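Local coordinates for protein ADP/ATP-dependent NAD(P)H-hydrate dehydratase (Bacillus subtilis, PDB 3RPZ) that probably dehydrates damaged, hydrated NADH and NADPH back to the normal cofactors in an ADP- or ATP-dependent reaction, at residues A101-Q115 against A124-R138. Numbering follows the deposited sequence. Where two conformers were deposited one is given.
With NPW (beta-6-hydroxy-1,4,5,6-tetrahydronicotinamide adenine dinucleotide phosphate), chain D.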
ATOM      1  N   ALA A 101      -2.915  -9.144 -26.900  1.00 15.29           N
ATOM      2  CA  ALA A 101      -4.288  -9.418 -26.478  1.00 14.26           C
ATOM      3  C   ALA A 101      -4.839  -8.120 -25.905  1.00 13.67           C
ATOM      4  O   ALA A 101      -4.052  -7.290 -25.388  1.00 14.56           O
ATOM      5  CB  ALA A 101      -4.355 -10.541 -25.431  1.00 15.18           C
ATOM      6  N   ILE A 102      -6.142  -7.936 -25.923  1.00 14.37           N
ATOM      7  CA  ILE A 102      -6.811  -6.719 -25.442  1.00 14.31           C
ATOM      8  C   ILE A 102      -8.014  -7.135 -24.604  1.00 13.92           C
ATOM      9  O   ILE A 102      -8.764  -8.032 -25.032  1.00 14.69           O
ATOM     10  CB  ILE A 102      -7.281  -5.833 -26.610  1.00 15.27           C
ATOM     11  CG1 ILE A 102      -6.092  -5.471 -27.495  1.00 15.54           C
ATOM     12  CG2 ILE A 102      -8.050  -4.596 -26.095  1.00 16.96           C
ATOM     13  CD1 ILE A 102      -6.471  -4.722 -28.785  1.00 18.14           C
ATOM     14  N   ALA A 103      -8.248  -6.482 -23.476  1.00 13.52           N
ATOM     15  CA  ALA A 103      -9.489  -6.607 -22.733  1.00 13.50           C
ATOM     16  C   ALA A 103     -10.122  -5.256 -22.578  1.00 14.20           C
ATOM     17  O   ALA A 103      -9.438  -4.269 -22.336  1.00 13.94           O
ATOM     18  CB  ALA A 103      -9.247  -7.221 -21.353  1.00 14.17           C
ATOM     19  N   ILE A 104     -11.453  -5.225 -22.659  1.00 13.66           N
ATOM     20  CA  ILE A 104     -12.219  -3.992 -22.487  1.00 14.47           C
ATOM     21  C   ILE A 104     -13.446  -4.257 -21.620  1.00 13.77           C
ATOM     22  O   ILE A 104     -14.082  -5.295 -21.752  1.00 14.31           O
ATOM     23  CB  ILE A 104     -12.636  -3.349 -23.846  1.00 16.79           C
ATOM     24  CG1 ILE A 104     -13.401  -2.040 -23.650  1.00 16.36           C
ATOM     25  CG2 ILE A 104     -13.362  -4.250 -24.687  1.00 19.63           C
ATOM     26  CD1 ILE A 104     -13.428  -1.009 -24.846  1.00 22.02           C
ATOM     27  N   GLY A 105     -13.744  -3.356 -20.683  1.00 13.90           N
ATOM     28  CA  GLY A 105     -15.041  -3.320 -20.033  1.00 13.72           C
ATOM     29  C   GLY A 105     -15.119  -3.146 -18.535  1.00 12.74           C
ATOM     30  O   GLY A 105     -16.085  -2.560 -18.073  1.00 13.82           O
ATOM     31  N   PRO A 106     -14.200  -3.782 -17.761  1.00 12.95           N
ATOM     32  CA  PRO A 106     -14.359  -3.672 -16.302  1.00 13.39           C
ATOM     33  C   PRO A 106     -14.415  -2.246 -15.815  1.00 13.11           C
ATOM     34  O   PRO A 106     -13.551  -1.463 -16.160  1.00 14.32           O
ATOM     35  CB  PRO A 106     -13.201  -4.486 -15.757  1.00 13.64           C
ATOM     36  CG  PRO A 106     -12.853  -5.466 -16.849  1.00 13.05           C
ATOM     37  CD  PRO A 106     -13.093  -4.677 -18.123  1.00 13.08           C
ATOM     38  N   GLY A 107     -15.439  -1.893 -15.054  1.00 13.76           N
ATOM     39  CA  GLY A 107     -15.600  -0.514 -14.572  1.00 13.61           C
ATOM     40  C   GLY A 107     -15.853   0.545 -15.591  1.00 15.22           C
ATOM     41  O   GLY A 107     -15.702   1.724 -15.322  1.00 16.47           O
ATOM     42  N   LEU A 108     -16.260   0.140 -16.795  1.00 14.22           N
ATOM     43  CA  LEU A 108     -16.637   1.097 -17.834  1.00 15.01           C
ATOM     44  C   LEU A 108     -18.148   1.214 -17.864  1.00 16.34           C
ATOM     45  O   LEU A 108     -18.841   0.214 -17.758  1.00 16.06           O
ATOM     46  CB  LEU A 108     -16.133   0.662 -19.249  1.00 14.71           C
ATOM     47  CG  LEU A 108     -14.620   0.523 -19.372  1.00 14.80           C
ATOM     48  CD1 LEU A 108     -14.302   0.353 -20.878  1.00 16.34           C
ATOM     49  CD2 LEU A 108     -13.897   1.738 -18.821  1.00 16.62           C
ATOM     50  N   PRO A 109     -18.670   2.423 -18.054  1.00 17.69           N
ATOM     51  CA  PRO A 109     -20.116   2.581 -18.202  1.00 18.58           C
ATOM     52  C   PRO A 109     -20.594   1.859 -19.455  1.00 17.79           C
ATOM     53  O   PRO A 109     -19.855   1.721 -20.453  1.00 17.97           O
ATOM     54  CB  PRO A 109     -20.282   4.068 -18.425  1.00 20.22           C
ATOM     55  CG  PRO A 109     -19.071   4.511 -18.969  1.00 21.52           C
ATOM     56  CD  PRO A 109     -17.961   3.680 -18.294  1.00 20.08           C
ATOM     57  N   GLN A 110     -21.816   1.356 -19.423  1.00 18.15           N
ATOM     58  CA  GLN A 110     -22.361   0.552 -20.503  1.00 18.99           C
ATOM     59  C   GLN A 110     -22.981   1.487 -21.512  1.00 19.37           C
ATOM     60  O   GLN A 110     -24.205   1.646 -21.608  1.00 20.93           O
ATOM     61  CB  GLN A 110     -23.367  -0.517 -19.984  1.00 20.71           C
ATOM     62  CG  GLN A 110     -23.503  -1.709 -20.956  1.00 23.30           C
ATOM     63  CD  GLN A 110     -24.432  -1.461 -22.115  1.00 28.87           C
ATOM     64  OE1 GLN A 110     -24.013  -1.273 -23.302  1.00 31.56           O
ATOM     65  NE2 GLN A 110     -25.701  -1.426 -21.803  1.00 25.88           N
ATOM     66  N   THR A 111     -22.113   2.098 -22.345  1.00 18.23           N
ATOM     67  CA  THR A 111     -22.513   3.149 -23.251  1.00 18.64           C
ATOM     68  C   THR A 111     -22.185   2.835 -24.715  1.00 17.86           C
ATOM     69  O   THR A 111     -21.405   1.974 -25.018  1.00 18.09           O
ATOM     70  CB  THR A 111     -21.840   4.454 -22.939  1.00 19.55           C
ATOM     71  OG1 THR A 111     -20.430   4.293 -23.164  1.00 20.10           O
ATOM     72  CG2 THR A 111     -22.200   4.949 -21.495  1.00 21.35           C
ATOM     73  N   GLU A 112     -22.765   3.636 -25.610  1.00 18.60           N
ATOM     74  CA  GLU A 112     -22.497   3.526 -27.053  1.00 19.68           C
ATOM     75  C   GLU A 112     -21.057   3.911 -27.332  1.00 18.32           C
ATOM     76  O   GLU A 112     -20.453   3.315 -28.248  1.00 19.76           O
ATOM     77  CB  GLU A 112     -23.446   4.427 -27.847  1.00 20.34           C
ATOM     78  CG  GLU A 112     -24.884   3.999 -27.774  1.00 25.38           C
ATOM     79  CD  GLU A 112     -25.822   4.859 -28.605  1.00 35.58           C
ATOM     80  OE1 GLU A 112     -25.365   5.510 -29.579  1.00 36.59           O
ATOM     81  OE2 GLU A 112     -27.037   4.859 -28.285  1.00 42.82           O
ATOM     82  N   SER A 113     -20.478   4.840 -26.566  1.00 18.55           N
ATOM     83  CA  SER A 113     -19.064   5.154 -26.801  1.00 19.15           C
ATOM     84  C   SER A 113     -18.163   3.947 -26.514  1.00 17.92           C
ATOM     85  O   SER A 113     -17.160   3.725 -27.202  1.00 19.02           O
ATOM     86  CB  SER A 113     -18.601   6.336 -25.983  1.00 21.05           C
ATOM     87  OG  SER A 113     -19.246   7.481 -26.438  1.00 25.55           O
ATOM     88  N   VAL A 114     -18.469   3.202 -25.459  1.00 17.33           N
ATOM     89  CA  VAL A 114     -17.731   1.966 -25.211  1.00 17.16           C
ATOM     90  C   VAL A 114     -17.894   0.983 -26.330  1.00 16.73           C
ATOM     91  O   VAL A 114     -16.893   0.361 -26.770  1.00 17.43           O
ATOM     92  CB  VAL A 114     -18.100   1.393 -23.854  1.00 17.38           C
ATOM     93  CG1 VAL A 114     -17.466   0.038 -23.623  1.00 17.76           C
ATOM     94  CG2 VAL A 114     -17.611   2.370 -22.743  1.00 17.80           C
ATOM     95  N   GLN A 115     -19.111   0.873 -26.906  1.00 17.37           N
ATOM     96  CA  GLN A 115     -19.254   0.038 -28.074  1.00 17.70           C
ATOM     97  C   GLN A 115     -18.468   0.468 -29.289  1.00 16.84           C
ATOM     98  O   GLN A 115     -18.005  -0.356 -30.041  1.00 18.52           O
ATOM     99  CB  GLN A 115     -20.716  -0.164 -28.443  1.00 19.11           C
ATOM    100  CG  GLN A 115     -21.528  -0.939 -27.390  1.00 18.68           C
ATOM    101  CD  GLN A 115     -20.975  -2.302 -27.234  1.00 20.12           C
ATOM    102  OE1 GLN A 115     -20.896  -3.033 -28.221  1.00 24.96           O
ATOM    103  NE2 GLN A 115     -20.580  -2.683 -26.002  1.00 16.79           N
ATOM    104  N   ALA A 124      -8.178  -5.030 -34.654  1.00 26.89           N
ATOM    105  CA  ALA A 124      -6.828  -5.558 -34.328  1.00 26.74           C
ATOM    106  C   ALA A 124      -6.787  -7.056 -34.615  1.00 27.38           C
ATOM    107  O   ALA A 124      -7.814  -7.695 -34.678  1.00 30.45           O
ATOM    108  CB  ALA A 124      -6.477  -5.276 -32.862  1.00 27.81           C
ATOM    109  N   ASP A 125      -5.592  -7.585 -34.825  1.00 28.11           N
ATOM    110  CA  ASP A 125      -5.415  -9.020 -35.030  0.50 27.96           C
ATOM    111  C   ASP A 125      -4.848  -9.586 -33.739  1.00 28.17           C
ATOM    112  O   ASP A 125      -3.634  -9.810 -33.596  1.00 30.86           O
ATOM    113  CB  ASP A 125      -4.463  -9.341 -36.190  0.50 29.30           C
ATOM    114  CG  ASP A 125      -5.002  -8.918 -37.561  0.50 31.70           C
ATOM    115  OD1 ASP A 125      -4.149  -8.704 -38.431  0.50 37.58           O
ATOM    116  OD2 ASP A 125      -6.225  -8.792 -37.790  0.50 33.09           O
ATOM    117  N   CYS A 126      -5.742  -9.801 -32.785  1.00 22.79           N
ATOM    118  CA  CYS A 126      -5.376 -10.429 -31.537  1.00 20.63           C
ATOM    119  C   CYS A 126      -6.665 -10.880 -30.836  1.00 19.11           C
ATOM    120  O   CYS A 126      -7.752 -10.440 -31.184  1.00 18.85           O
ATOM    121  CB  CYS A 126      -4.614  -9.451 -30.625  1.00 19.73           C
ATOM    122  SG  CYS A 126      -5.574  -7.979 -30.177  1.00 20.31           S
ATOM    123  N   PRO A 127      -6.558 -11.795 -29.886  1.00 17.25           N
ATOM    124  CA  PRO A 127      -7.699 -12.122 -29.024  1.00 16.26           C
ATOM    125  C   PRO A 127      -8.170 -10.863 -28.292  1.00 15.19           C
ATOM    126  O   PRO A 127      -7.350 -10.020 -27.859  1.00 15.64           O
ATOM    127  CB  PRO A 127      -7.146 -13.099 -28.036  1.00 17.69           C
ATOM    128  CG  PRO A 127      -5.870 -13.578 -28.613  1.00 21.27           C
ATOM    129  CD  PRO A 127      -5.344 -12.526 -29.495  1.00 17.21           C
ATOM    130  N   VAL A 128      -9.470 -10.787 -28.105  1.00 14.62           N
ATOM    131  CA  VAL A 128     -10.125  -9.658 -27.425  1.00 13.85           C
ATOM    132  C   VAL A 128     -11.099 -10.220 -26.420  1.00 14.95           C
ATOM    133  O   VAL A 128     -11.900 -11.115 -26.759  1.00 16.17           O
ATOM    134  CB  VAL A 128     -10.828  -8.739 -28.424  1.00 15.75           C
ATOM    135  CG1 VAL A 128     -11.695  -7.667 -27.690  1.00 19.41           C
ATOM    136  CG2 VAL A 128      -9.796  -8.070 -29.342  1.00 17.34           C
ATOM    137  N   ILE A 129     -11.054  -9.719 -25.195  1.00 14.32           N
ATOM    138  CA  ILE A 129     -12.007 -10.043 -24.149  1.00 13.20           C
ATOM    139  C   ILE A 129     -12.928  -8.868 -23.915  1.00 14.18           C
ATOM    140  O   ILE A 129     -12.484  -7.715 -23.812  1.00 13.77           O
ATOM    141  CB  ILE A 129     -11.291 -10.281 -22.798  1.00 13.86           C
ATOM    142  CG1 ILE A 129     -10.242 -11.394 -22.914  1.00 14.46           C
ATOM    143  CG2 ILE A 129     -12.270 -10.532 -21.667  1.00 14.56           C
ATOM    144  CD1 ILE A 129      -9.088 -11.225 -21.863  1.00 15.65           C
ATOM    145  N   LEU A 130     -14.221  -9.141 -23.901  1.00 14.12           N
ATOM    146  CA  LEU A 130     -15.247  -8.153 -23.585  1.00 13.68           C
ATOM    147  C   LEU A 130     -15.920  -8.571 -22.298  1.00 13.62           C
ATOM    148  O   LEU A 130     -16.386  -9.709 -22.155  1.00 13.74           O
ATOM    149  CB  LEU A 130     -16.313  -8.004 -24.674  1.00 14.36           C
ATOM    150  CG  LEU A 130     -15.782  -7.764 -26.079  1.00 15.92           C
ATOM    151  CD1 LEU A 130     -16.960  -7.596 -27.059  1.00 17.84           C
ATOM    152  CD2 LEU A 130     -14.828  -6.616 -26.187  1.00 17.11           C
ATOM    153  N   ASP A 131     -16.001  -7.643 -21.352  1.00 13.11           N
ATOM    154  CA  ASP A 131     -16.579  -7.869 -20.044  1.00 12.70           C
ATOM    155  C   ASP A 131     -17.410  -6.676 -19.631  1.00 13.89           C
ATOM    156  O   ASP A 131     -17.194  -5.572 -20.130  1.00 13.80           O
ATOM    157  CB  ASP A 131     -15.459  -8.094 -18.990  1.00 13.43           C
ATOM    158  CG  ASP A 131     -15.953  -8.498 -17.644  1.00 13.28           C
ATOM    159  OD1 ASP A 131     -17.007  -9.150 -17.542  1.00 13.88           O
ATOM    160  OD2 ASP A 131     -15.269  -8.113 -16.661  1.00 13.88           O
ATOM    161  N   ALA A 132     -18.303  -6.888 -18.691  1.00 13.87           N
ATOM    162  CA  ALA A 132     -18.874  -5.763 -17.905  1.00 13.70           C
ATOM    163  C   ALA A 132     -19.504  -4.691 -18.805  1.00 13.66           C
ATOM    164  O   ALA A 132     -20.422  -5.010 -19.539  1.00 14.36           O
ATOM    165  CB  ALA A 132     -17.790  -5.216 -16.935  1.00 14.06           C
ATOM    166  N   GLY A 133     -19.050  -3.450 -18.734  1.00 13.80           N
ATOM    167  CA  GLY A 133     -19.653  -2.380 -19.511  1.00 14.91           C
ATOM    168  C   GLY A 133     -19.507  -2.501 -21.004  1.00 16.19           C
ATOM    169  O   GLY A 133     -20.194  -1.793 -21.721  1.00 17.24           O
ATOM    170  N   ALA A 134     -18.616  -3.383 -21.480  1.00 14.45           N
ATOM    171  CA  ALA A 134     -18.480  -3.682 -22.908  1.00 15.01           C
ATOM    172  C   ALA A 134     -19.404  -4.772 -23.393  1.00 15.59           C
ATOM    173  O   ALA A 134     -19.412  -5.062 -24.612  1.00 17.33           O
ATOM    174  CB  ALA A 134     -17.044  -4.044 -23.270  1.00 15.45           C
ATOM    175  N   LEU A 135     -20.169  -5.420 -22.507  1.00 14.89           N
ATOM    176  CA  LEU A 135     -21.141  -6.414 -22.916  1.00 15.04           C
ATOM    177  C   LEU A 135     -22.498  -5.774 -23.236  1.00 16.24           C
ATOM    178  O   LEU A 135     -23.071  -5.059 -22.421  1.00 16.49           O
ATOM    179  CB  LEU A 135     -21.271  -7.479 -21.845  1.00 14.35           C
ATOM    180  CG  LEU A 135     -20.040  -8.365 -21.674  1.00 15.24           C
ATOM    181  CD1 LEU A 135     -20.186  -9.312 -20.443  1.00 15.57           C
ATOM    182  CD2 LEU A 135     -19.672  -9.209 -22.927  1.00 16.60           C
ATOM    183  N   ALA A 136     -22.996  -6.044 -24.435  1.00 16.80           N
ATOM    184  CA  ALA A 136     -24.259  -5.525 -24.935  1.00 18.07           C
ATOM    185  C   ALA A 136     -24.856  -6.549 -25.878  1.00 18.13           C
ATOM    186  O   ALA A 136     -24.203  -7.480 -26.304  1.00 17.85           O
ATOM    187  CB  ALA A 136     -24.006  -4.184 -25.694  1.00 20.92           C
ATOM    188  N   LYS A 137     -26.114  -6.320 -26.242  1.00 18.94           N
ATOM    189  CA  LYS A 137     -26.780  -7.122 -27.283  1.00 19.39           C
ATOM    190  C   LYS A 137     -26.256  -6.647 -28.610  1.00 19.94           C
ATOM    191  O   LYS A 137     -26.504  -5.508 -29.001  1.00 22.45           O
ATOM    192  CB  LYS A 137     -28.303  -6.984 -27.172  1.00 21.91           C
ATOM    193  CG  LYS A 137     -29.069  -7.829 -28.197  1.00 27.25           C
ATOM    194  CD  LYS A 137     -30.596  -7.764 -27.986  1.00 33.48           C
ATOM    195  CE  LYS A 137     -30.998  -8.382 -26.633  1.00 38.32           C
ATOM    196  NZ  LYS A 137     -32.490  -8.605 -26.382  1.00 43.58           N
ATOM    197  N   ARG A 138     -25.524  -7.512 -29.306  1.00 19.25           N
ATOM    198  CA  ARG A 138     -24.881  -7.126 -30.553  1.00 19.53           C
ATOM    199  C   ARG A 138     -24.397  -8.368 -31.293  1.00 20.77           C
ATOM    200  O   ARG A 138     -24.521  -9.466 -30.789  1.00 21.00           O
ATOM    201  CB  ARG A 138     -23.713  -6.168 -30.301  1.00 19.69           C
ATOM    202  CG  ARG A 138     -22.572  -6.764 -29.498  1.00 18.56           C
ATOM    203  CD  ARG A 138     -21.306  -5.981 -29.543  1.00 19.83           C
ATOM    204  NE  ARG A 138     -20.773  -5.953 -30.908  1.00 20.83           N
ATOM    205  CZ  ARG A 138     -19.979  -5.026 -31.398  1.00 21.73           C
ATOM    206  NH1 ARG A 138     -19.628  -3.959 -30.679  1.00 20.71           N
ATOM    207  NH2 ARG A 138     -19.553  -5.177 -32.634  1.00 22.89           N
TER
HETATM  208  P   NPW D 279     -29.775 -10.173  -8.535  1.00 27.35           P
HETATM  209  O1  NPW D 279     -30.280  -8.750  -8.610  1.00 34.10           O
HETATM  210  O2  NPW D 279     -28.753 -10.485  -7.491  1.00 27.87           O
HETATM  211  O3  NPW D 279     -30.889 -11.236  -8.549  1.00 28.34           O
HETATM  212  PA  NPW D 279     -24.754  -5.550 -12.785  1.00 19.62           P
HETATM  213  PB  NPW D 279     -22.068  -5.584 -11.667  1.00 15.67           P
HETATM  214  C1A NPW D 279     -27.465 -10.450 -11.674  1.00 19.91           C
HETATM  215  C1B NPW D 279     -18.255  -2.873 -12.209  1.00 14.60           C
HETATM  216  N1C NPW D 279     -17.655  -3.258 -10.954  1.00 14.20           N
HETATM  217  N1D NPW D 279     -27.052 -15.454 -10.737  1.00 19.48           N
HETATM  218  C2A NPW D 279     -27.968  -9.735 -10.421  1.00 22.24           C
HETATM  219  O2A NPW D 279     -29.090 -10.466  -9.969  1.00 24.41           O
HETATM  220  C2B NPW D 279     -18.259  -3.967 -13.283  1.00 13.39           C
HETATM  221  O2B NPW D 279     -16.995  -4.155 -13.867  1.00 13.93           O
HETATM  222  C2C NPW D 279     -16.731  -2.569 -10.338  1.00 15.64           C
HETATM  223  C2D NPW D 279     -28.141 -14.687 -10.894  1.00 18.58           C
HETATM  224  C3A NPW D 279     -28.310  -8.352 -10.947  1.00 23.53           C
HETATM  225  O3A NPW D 279     -29.592  -8.309 -11.609  1.00 25.87           O
HETATM  226  C3B NPW D 279     -19.298  -3.340 -14.235  1.00 14.84           C
HETATM  227  O3B NPW D 279     -18.613  -2.377 -15.046  1.00 15.34           O
HETATM  228  C3C NPW D 279     -16.160  -2.656  -9.172  1.00 14.09           C
HETATM  229  N3D NPW D 279     -28.204 -13.367 -11.138  1.00 19.07           N
HETATM  230  C4B NPW D 279     -20.257  -2.639 -13.261  1.00 13.35           C
HETATM  231  O4B NPW D 279     -19.613  -2.564 -11.956  1.00 14.80           O
HETATM  232  C4C NPW D 279     -16.687  -3.765  -8.268  1.00 13.47           C
HETATM  233  C4D NPW D 279     -26.977 -12.844 -11.252  1.00 18.68           C
HETATM  234  O4D NPW D 279     -26.797  -9.423 -12.413  1.00 19.02           O
HETATM  235  C4E NPW D 279     -27.216  -8.151 -11.977  1.00 19.85           C
HETATM  236  C5A NPW D 279     -25.757 -13.551 -11.073  1.00 17.30           C
HETATM  237  C5B NPW D 279     -21.588  -3.377 -13.089  1.00 14.40           C
HETATM  238  O5B NPW D 279     -21.363  -4.770 -12.867  1.00 15.00           O
HETATM  239  C5C NPW D 279     -18.086  -4.152  -8.710  1.00 13.27           C
HETATM  240  C5E NPW D 279     -25.987  -7.447 -11.399  1.00 20.60           C
HETATM  241  O5E NPW D 279     -25.147  -7.058 -12.480  1.00 21.11           O
HETATM  242  C6C NPW D 279     -18.135  -4.475 -10.230  1.00 14.57           C
HETATM  243  O6C NPW D 279     -17.335  -5.597 -10.593  1.00 15.24           O
HETATM  244  C6D NPW D 279     -25.796 -14.958 -10.799  1.00 18.12           C
HETATM  245  N6D NPW D 279     -24.753 -15.754 -10.626  1.00 18.74           N
HETATM  246  N7A NPW D 279     -24.639 -12.748 -11.180  1.00 18.49           N
HETATM  247  C7C NPW D 279     -15.053  -1.845  -8.754  1.00 13.93           C
HETATM  248  N7C NPW D 279     -14.526  -2.057  -7.558  1.00 14.52           N
HETATM  249  O7C NPW D 279     -14.631  -0.921  -9.496  1.00 13.38           O
HETATM  250  C8A NPW D 279     -25.180 -11.492 -11.421  1.00 16.64           C
HETATM  251  N9A NPW D 279     -26.596 -11.605 -11.466  1.00 18.56           N
HETATM  252  OA1 NPW D 279     -25.854  -4.614 -12.504  1.00 26.53           O
HETATM  253  OA2 NPW D 279     -24.240  -5.721 -14.126  1.00 23.52           O
HETATM  254  OA3 NPW D 279     -23.614  -5.188 -11.709  1.00 16.74           O
HETATM  255  OB1 NPW D 279     -21.811  -6.992 -11.967  1.00 15.07           O
HETATM  256  OB2 NPW D 279     -21.628  -5.045 -10.341  1.00 17.10           O
HETATM  257  O   HOH W   1     -21.239  -0.701 -23.934  1.00 18.50           O
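Gln115 turns at its second torsion (chi2 -62°), which brings its amide between Ala134 and Arg138; the Arg138 chain, bent at chi3, runs alongside it in the reverse sense, the amide and guanidinium planes 60° apart. Arg138 NH1 donates to Gln115 OE1 at 2.9 Å, with the oxygen lying in the guanidinium plane, and the same nitrogen forms a salt bridge with Asp119. Gln115 NE2 gives one proton to Ala134 O at 3.0 Å, approaching from above that carbonyl's plane, and also donates to a water lying close to Thr111 O and Gly133 O. With an alanine here, Ala134 O would probably lose this donor, and Arg138 NH1 would keep Asp119 but lose its amide acceptor.

Behind this polar cluster, strands 101-104 and 128-130 run parallel, their axes 11° apart, forming a beta-alpha-beta unit through helix 112-121. Ile102 and Ile104 each donate and accept across the pair; Ile129 N to Ile102 O is the shortest bond, 2.8 Å. Past the strand ends, Gly105 O accepts from Leu108 N and Gly133 N on opposite faces of its plane. Gly105 CA comes within 3.1 Å of Asp131 O, and Gly133 CA within 3.2 Å of Leu108 O, approaches that the absence of side chains permits. The type II turn from Gly105 to Leu108 presents Gly107 N to NPW O2B, a hydrogen bond of 3.0 Å, and Ala132 CB sits beside that oxygen, consistent with main-chain polarity and a small methyl shaping this ribose site.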